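Side-chain contacts in glia-derived nexin (PDB 4DY0), which inhibits serine proteases such as thrombin, trypsin and urokinase, binds heparin, and promotes neurite extension by blocking thrombin: residues A59-Y64 and K290-T295; D284-L289 and D296-S301. All coordinates share one frame; numbering follows the deposited sequence.

Contact 1. Residues A59-Y64 and K290-T295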
loop_
_atom_site.group_PDB
_atom_site.type_symbol
_atom_site.label_atom_id
_atom_site.label_comp_id
_atom_site.label_asym_id
_atom_site.label_seq_id
_atom_site.Cartn_x
_atom_site.Cartn_y
_atom_site.Cartn_z
ATOM N N ALA A 59 -11.319 -4.633 16.402
ATOM C CA ALA A 59 -11.992 -3.369 16.670
ATOM C C ALA A 59 -11.099 -2.432 17.472
ATOM O O ALA A 59 -11.071 -1.228 17.226
ATOM C CB ALA A 59 -13.315 -3.606 17.396
ATOM N N MET A 60 -10.370 -2.989 18.430
ATOM C CA MET A 60 -9.467 -2.191 19.250
ATOM C C MET A 60 -8.339 -1.580 18.417
ATOM O O MET A 60 -8.010 -0.403 18.572
ATOM C CB MET A 60 -8.870 -3.032 20.380
ATOM C CG MET A 60 -8.011 -2.227 21.348
ATOM S SD MET A 60 -6.384 -2.959 21.636
ATOM C CE MET A 60 -5.488 -2.413 20.188
ATOM N N VAL A 61 -7.739 -2.381 17.542
ATOM C CA VAL A 61 -6.631 -1.906 16.721
ATOM C C VAL A 61 -7.104 -0.900 15.670
ATOM O O VAL A 61 -6.490 0.147 15.477
ATOM C CB VAL A 61 -5.905 -3.065 16.022
ATOM C CG1 VAL A 61 -4.904 -2.530 15.015
ATOM C CG2 VAL A 61 -5.222 -3.958 17.044
ATOM N N MET A 62 -8.198 -1.222 14.992
ATOM C CA MET A 62 -8.730 -0.340 13.961
ATOM C C MET A 62 -9.367 0.894 14.584
ATOM O O MET A 62 -9.462 1.944 13.953
ATOM C CB MET A 62 -9.747 -1.086 13.099
ATOM C CG MET A 62 -9.138 -2.222 12.297
ATOM S SD MET A 62 -10.385 -3.372 11.696
ATOM C CE MET A 62 -11.344 -2.310 10.610
ATOM N N ARG A 63 -9.800 0.758 15.832
ATOM C CA ARG A 63 -10.407 1.868 16.555
ATOM C C ARG A 63 -11.781 2.209 15.990
ATOM O O ARG A 63 -12.265 3.326 16.155
ATOM C CB ARG A 63 -9.491 3.097 16.534
ATOM C CG ARG A 63 -8.241 2.962 17.396
ATOM C CD ARG A 63 -7.359 4.200 17.303
ATOM N N TYR A 64 -12.402 1.244 15.317
ATOM C CA TYR A 64 -13.784 1.389 14.864
ATOM C C TYR A 64 -14.380 0.060 14.425
ATOM O O TYR A 64 -13.655 -0.886 14.114
ATOM C CB TYR A 64 -13.894 2.411 13.730
ATOM C CG TYR A 64 -13.151 2.036 12.466
ATOM C CD1 TYR A 64 -11.896 2.565 12.196
ATOM C CD2 TYR A 64 -13.709 1.163 11.538
ATOM C CE1 TYR A 64 -11.215 2.239 11.043
ATOM C CE2 TYR A 64 -13.029 0.826 10.377
ATOM C CZ TYR A 64 -11.784 1.370 10.138
ATOM O OH TYR A 64 -11.095 1.047 8.991
ATOM N N LYS A 290 0.144 -9.108 14.316
ATOM C CA LYS A 290 0.281 -9.627 15.673
ATOM C C LYS A 290 0.897 -8.585 16.611
ATOM O O LYS A 290 0.420 -8.383 17.724
ATOM C CB LYS A 290 1.154 -10.879 15.691
ATOM C CG LYS A 290 0.565 -12.089 14.997
ATOM C CD LYS A 290 1.471 -13.302 15.212
ATOM C CE LYS A 290 0.989 -14.506 14.425
ATOM N NZ LYS A 290 1.813 -15.705 14.727
ATOM N N VAL A 291 1.967 -7.936 16.160
ATOM C CA VAL A 291 2.643 -6.925 16.967
ATOM C C VAL A 291 1.670 -5.818 17.366
ATOM O O VAL A 291 1.806 -5.220 18.438
ATOM C CB VAL A 291 3.847 -6.313 16.220
ATOM C CG1 VAL A 291 4.384 -5.088 16.961
ATOM C CG2 VAL A 291 4.937 -7.358 16.019
ATOM N N LEU A 292 0.693 -5.556 16.502
ATOM C CA LEU A 292 -0.343 -4.562 16.786
ATOM C C LEU A 292 -1.395 -5.084 17.762
ATOM O O LEU A 292 -2.233 -4.323 18.247
ATOM C CB LEU A 292 -1.026 -4.096 15.497
ATOM C CG LEU A 292 -0.198 -3.238 14.539
ATOM C CD1 LEU A 292 -1.071 -2.738 13.393
ATOM C CD2 LEU A 292 0.462 -2.071 15.274
ATOM N N GLY A 293 -1.354 -6.382 18.041
ATOM C CA GLY A 293 -2.269 -6.978 19.009
ATOM C C GLY A 293 -3.363 -7.857 18.424
ATOM O O GLY A 293 -4.258 -8.294 19.146
ATOM N N ILE A 294 -3.307 -8.110 17.118
ATOM C CA ILE A 294 -4.282 -8.990 16.475
ATOM C C ILE A 294 -3.698 -10.392 16.358
ATOM O O ILE A 294 -3.030 -10.703 15.375
ATOM C CB ILE A 294 -4.660 -8.491 15.067
ATOM C CG1 ILE A 294 -5.248 -7.081 15.137
ATOM C CG2 ILE A 294 -5.648 -9.445 14.412
ATOM C CD1 ILE A 294 -5.254 -6.358 13.806
ATOM N N THR A 295 -3.951 -11.230 17.358
ATOM C CA THR A 295 -3.313 -12.548 17.438
ATOM C C THR A 295 -4.257 -13.733 17.221
ATOM O O THR A 295 -3.881 -14.724 16.590
ATOM C CB THR A 295 -2.607 -12.743 18.796
ATOM O OG1 THR A 295 -3.522 -12.428 19.854
ATOM C CG2 THR A 295 -1.392 -11.839 18.900
#

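Contact 2. Residues D284-L289 and D296-S301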
loop_
_atom_site.group_PDB
_atom_site.type_symbol
_atom_site.label_atom_id
_atom_site.label_comp_id
_atom_site.label_asym_id
_atom_site.label_seq_id
_atom_site.Cartn_x
_atom_site.Cartn_y
_atom_site.Cartn_z
ATOM N N ASP A 284 3.454 -10.933 3.566
ATOM C CA ASP A 284 2.461 -11.546 4.426
ATOM C C ASP A 284 2.268 -10.636 5.630
ATOM O O ASP A 284 3.209 -10.391 6.384
ATOM C CB ASP A 284 2.933 -12.931 4.866
ATOM C CG ASP A 284 1.864 -13.706 5.610
ATOM O OD1 ASP A 284 0.768 -13.152 5.829
ATOM O OD2 ASP A 284 2.124 -14.868 5.982
ATOM N N LEU A 285 1.050 -10.136 5.812
ATOM C CA LEU A 285 0.768 -9.154 6.859
ATOM C C LEU A 285 0.663 -9.760 8.256
ATOM O O LEU A 285 0.604 -9.035 9.246
ATOM C CB LEU A 285 -0.516 -8.389 6.527
ATOM C CG LEU A 285 -0.380 -7.095 5.720
ATOM C CD1 LEU A 285 0.936 -7.043 4.965
ATOM C CD2 LEU A 285 -1.565 -6.910 4.775
ATOM N N LYS A 286 0.647 -11.085 8.337
ATOM C CA LYS A 286 0.411 -11.782 9.605
ATOM C C LYS A 286 1.229 -11.279 10.802
ATOM O O LYS A 286 0.661 -10.854 11.809
ATOM C CB LYS A 286 0.605 -13.293 9.436
ATOM C CG LYS A 286 0.528 -14.075 10.741
ATOM C CD LYS A 286 0.240 -15.546 10.497
ATOM C CE LYS A 286 1.319 -16.191 9.652
ATOM N NZ LYS A 286 1.001 -17.610 9.353
ATOM N N GLU A 287 2.553 -11.333 10.703
ATOM C CA GLU A 287 3.407 -10.998 11.848
ATOM C C GLU A 287 3.260 -9.553 12.340
ATOM O O GLU A 287 3.077 -9.318 13.535
ATOM C CB GLU A 287 4.871 -11.335 11.559
ATOM C CG GLU A 287 5.123 -12.826 11.397
ATOM C CD GLU A 287 4.731 -13.616 12.633
ATOM O OE1 GLU A 287 5.180 -13.253 13.743
ATOM O OE2 GLU A 287 3.976 -14.603 12.496
ATOM N N PRO A 288 3.348 -8.579 11.422
ATOM C CA PRO A 288 3.167 -7.189 11.815
ATOM C C PRO A 288 1.821 -6.968 12.501
ATOM O O PRO A 288 1.736 -6.217 13.476
ATOM C CB PRO A 288 3.214 -6.440 10.481
ATOM C CG PRO A 288 4.048 -7.306 9.602
ATOM C CD PRO A 288 3.718 -8.716 10.002
ATOM N N LEU A 289 0.773 -7.618 12.007
ATOM C CA LEU A 289 -0.541 -7.474 12.633
ATOM C C LEU A 289 -0.543 -7.996 14.075
ATOM O O LEU A 289 -1.154 -7.397 14.956
ATOM C CB LEU A 289 -1.634 -8.138 11.788
ATOM C CG LEU A 289 -1.952 -7.402 10.479
ATOM C CD1 LEU A 289 -2.958 -8.168 9.649
ATOM C CD2 LEU A 289 -2.446 -5.981 10.742
ATOM N N ASP A 296 -5.474 -13.636 17.748
ATOM C CA ASP A 296 -6.410 -14.759 17.720
ATOM C C ASP A 296 -6.692 -15.303 16.316
ATOM O O ASP A 296 -6.607 -16.507 16.085
ATOM C CB ASP A 296 -7.724 -14.386 18.406
ATOM C CG ASP A 296 -7.576 -14.227 19.909
ATOM O OD1 ASP A 296 -6.433 -14.280 20.419
ATOM O OD2 ASP A 296 -8.611 -14.051 20.582
ATOM N N MET A 297 -7.023 -14.418 15.383
ATOM C CA MET A 297 -7.417 -14.845 14.041
ATOM C C MET A 297 -6.383 -15.734 13.352
ATOM O O MET A 297 -6.709 -16.441 12.402
ATOM C CB MET A 297 -7.737 -13.638 13.159
ATOM C CG MET A 297 -6.528 -12.842 12.694
ATOM S SD MET A 297 -7.057 -11.366 11.798
ATOM C CE MET A 297 -5.517 -10.860 11.042
ATOM N N PHE A 298 -5.143 -15.698 13.829
ATOM C CA PHE A 298 -4.079 -16.499 13.232
ATOM C C PHE A 298 -3.881 -17.810 13.973
ATOM O O PHE A 298 -3.140 -18.678 13.522
ATOM C CB PHE A 298 -2.761 -15.721 13.204
ATOM C CG PHE A 298 -2.834 -14.445 12.424
ATOM C CD1 PHE A 298 -3.045 -14.466 11.056
ATOM C CD2 PHE A 298 -2.682 -13.223 13.057
ATOM C CE1 PHE A 298 -3.113 -13.289 10.330
ATOM C CE2 PHE A 298 -2.748 -12.041 12.339
ATOM C CZ PHE A 298 -2.965 -12.075 10.973
ATOM N N ASP A 299 -4.542 -17.951 15.116
ATOM C CA ASP A 299 -4.359 -19.133 15.947
ATOM C C ASP A 299 -5.428 -20.173 15.653
ATOM O O ASP A 299 -6.617 -19.866 15.603
ATOM C CB ASP A 299 -4.355 -18.759 17.430
ATOM C CG ASP A 299 -4.077 -19.949 18.331
ATOM O OD1 ASP A 299 -4.987 -20.785 18.530
ATOM O OD2 ASP A 299 -2.949 -20.036 18.856
ATOM N N SER A 300 -4.986 -21.409 15.470
ATOM C CA SER A 300 -5.866 -22.506 15.092
ATOM C C SER A 300 -7.021 -22.722 16.076
ATOM O O SER A 300 -8.144 -23.016 15.671
ATOM C CB SER A 300 -5.049 -23.787 14.944
ATOM N N SER A 301 -6.747 -22.566 17.367
ATOM C CA SER A 301 -7.765 -22.801 18.389
ATOM C C SER A 301 -8.568 -21.550 18.746
ATOM O O SER A 301 -9.781 -21.616 18.926
ATOM C CB SER A 301 -7.129 -23.369 19.658
ATOM O OG SER A 301 -6.181 -24.372 19.351
#

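Contact 1. Residues A59-Y64 and K290-T295
Val61 meets Leu292 and Ile294 with its two methyl branches because its first torsion (171°) sets CG1 opposite the backbone N and leaves CG2 beside that N, opposite the carbonyl carbon. Ile294 answers with CG1 opposite its own carbonyl carbon (chi1 -59°), and from there CD1 is carried back toward the helix that ends near Val61. Val61 carries most of the contact. Its CG2 rests against Ile294 CG1 at 3.7 Å, while its CB lies 4.0 Å from Ile294 CD1. Val61 CG1 lies between two methyls, 4.0 Å from Ile294 CD1 and 4.2 Å from Leu292 CD1, and the valine and leucine side chains cross at about a right angle. A beta-branched residue suits this place, since both branches start close to the backbone and each can touch both partners. Its tightest approach is to the backbone: Val61 CG2 comes to 3.2 Å from Leu292 O. More loosely, the more exposed Met60 brings CE to 4.2 Å from the same oxygen. An alanine in place of Val61 would probably leave a gap facing Leu292 and Ile294, with Ile294 CG1 and CD1 losing their cover from helix 52-62.

The chain can turn here because helix 286-291 closes in a Schellman motif at Gly293, where a CB would collide with Leu292 O at these backbone angles (phi 108°). Ile294 also touches Leu43 of helix 36-47, and Leu292 touches Gln18 of helix 5-26; the contact joins the end of helix 52-62 to the turn after helix 286-291. Its chemistry is mostly apolar, with one close methyl-to-carbonyl approach at Leu292 O, which implies that shape, rather than directed polar bonds, decides the fit.

Contact 2. Residues D284-L289 and D296-S301
Lys286 lies across one face of the Phe298 ring in a CH-pi contact, its CG 3.6 Å from the ring centroid and almost on the ring normal. Lys286 CD continues over the rim, 3.5 Å from Phe298 CD1. The long aliphatic stem suits the task, because it can cover an aromatic face and still deliver its charge elsewhere: a bend at chi3 (60°) turns the chain off the ring, and NZ bonds to Ser318 O. On the opposite face of the same ring sits CG of the neighbouring Met297, so the phenyl group is held between two methylenes.

Van der Waals packing adds to this. The far end of the ring meets the helix backbone, Phe298 CZ lying 3.7 Å from Lys286 CA. Leu289 CB comes in at the ring edge, 4.1 Å from Phe298 CE2. The extended end of Met297 brings CE to 4.0 Å from Leu289 CD1, the two chains crossing at about a right angle.

In serpin topology this is the connection between strands 266-284 and 319-328, antiparallel neighbours in the large central sheet: helix 286-291, a turn, then a short 3-10 segment (296-298) that packs back against the helix. Ile320 of the second strand touches Leu289, Met297 and Phe298.

Polar bonds shape each segment separately. Lys286 N donates to Asp284 OD1 at 3.3 Å, a nearly straight capping bond that meets the carboxylate from above its plane; Asp284 is tied further to Ile320 N and His319 ND1. In the other segment Asp299 OD1 accepts from Ser301 N at 2.8 Å, forming an Asx turn, and from Lys302 N as well.

In the fold
Contact 1 and contact 2 both use helix 286-291, contact 2 its first turn and contact 1 its end and the turn after it; their segments alternate along the chain, with centres 11 Å apart. They touch directly: Ile294 N lies 3.1 Å from Leu289 O, a probable hydrogen bond, and Lys290 CG packs 3.9 Å from Phe298 CD2. Leu43 of helix 36-47 touches both Ile294 and Leu289, and Gln57 OE1 of helix 52-62 accepts from the backbone N of Thr295 and of Asp296. Both contacts lie away from the predicted reactive bond Arg346-Ser347. Near contact 2 a glycerol, probably a crystallisation additive, lies about 4 Å from the side chain of Lys286.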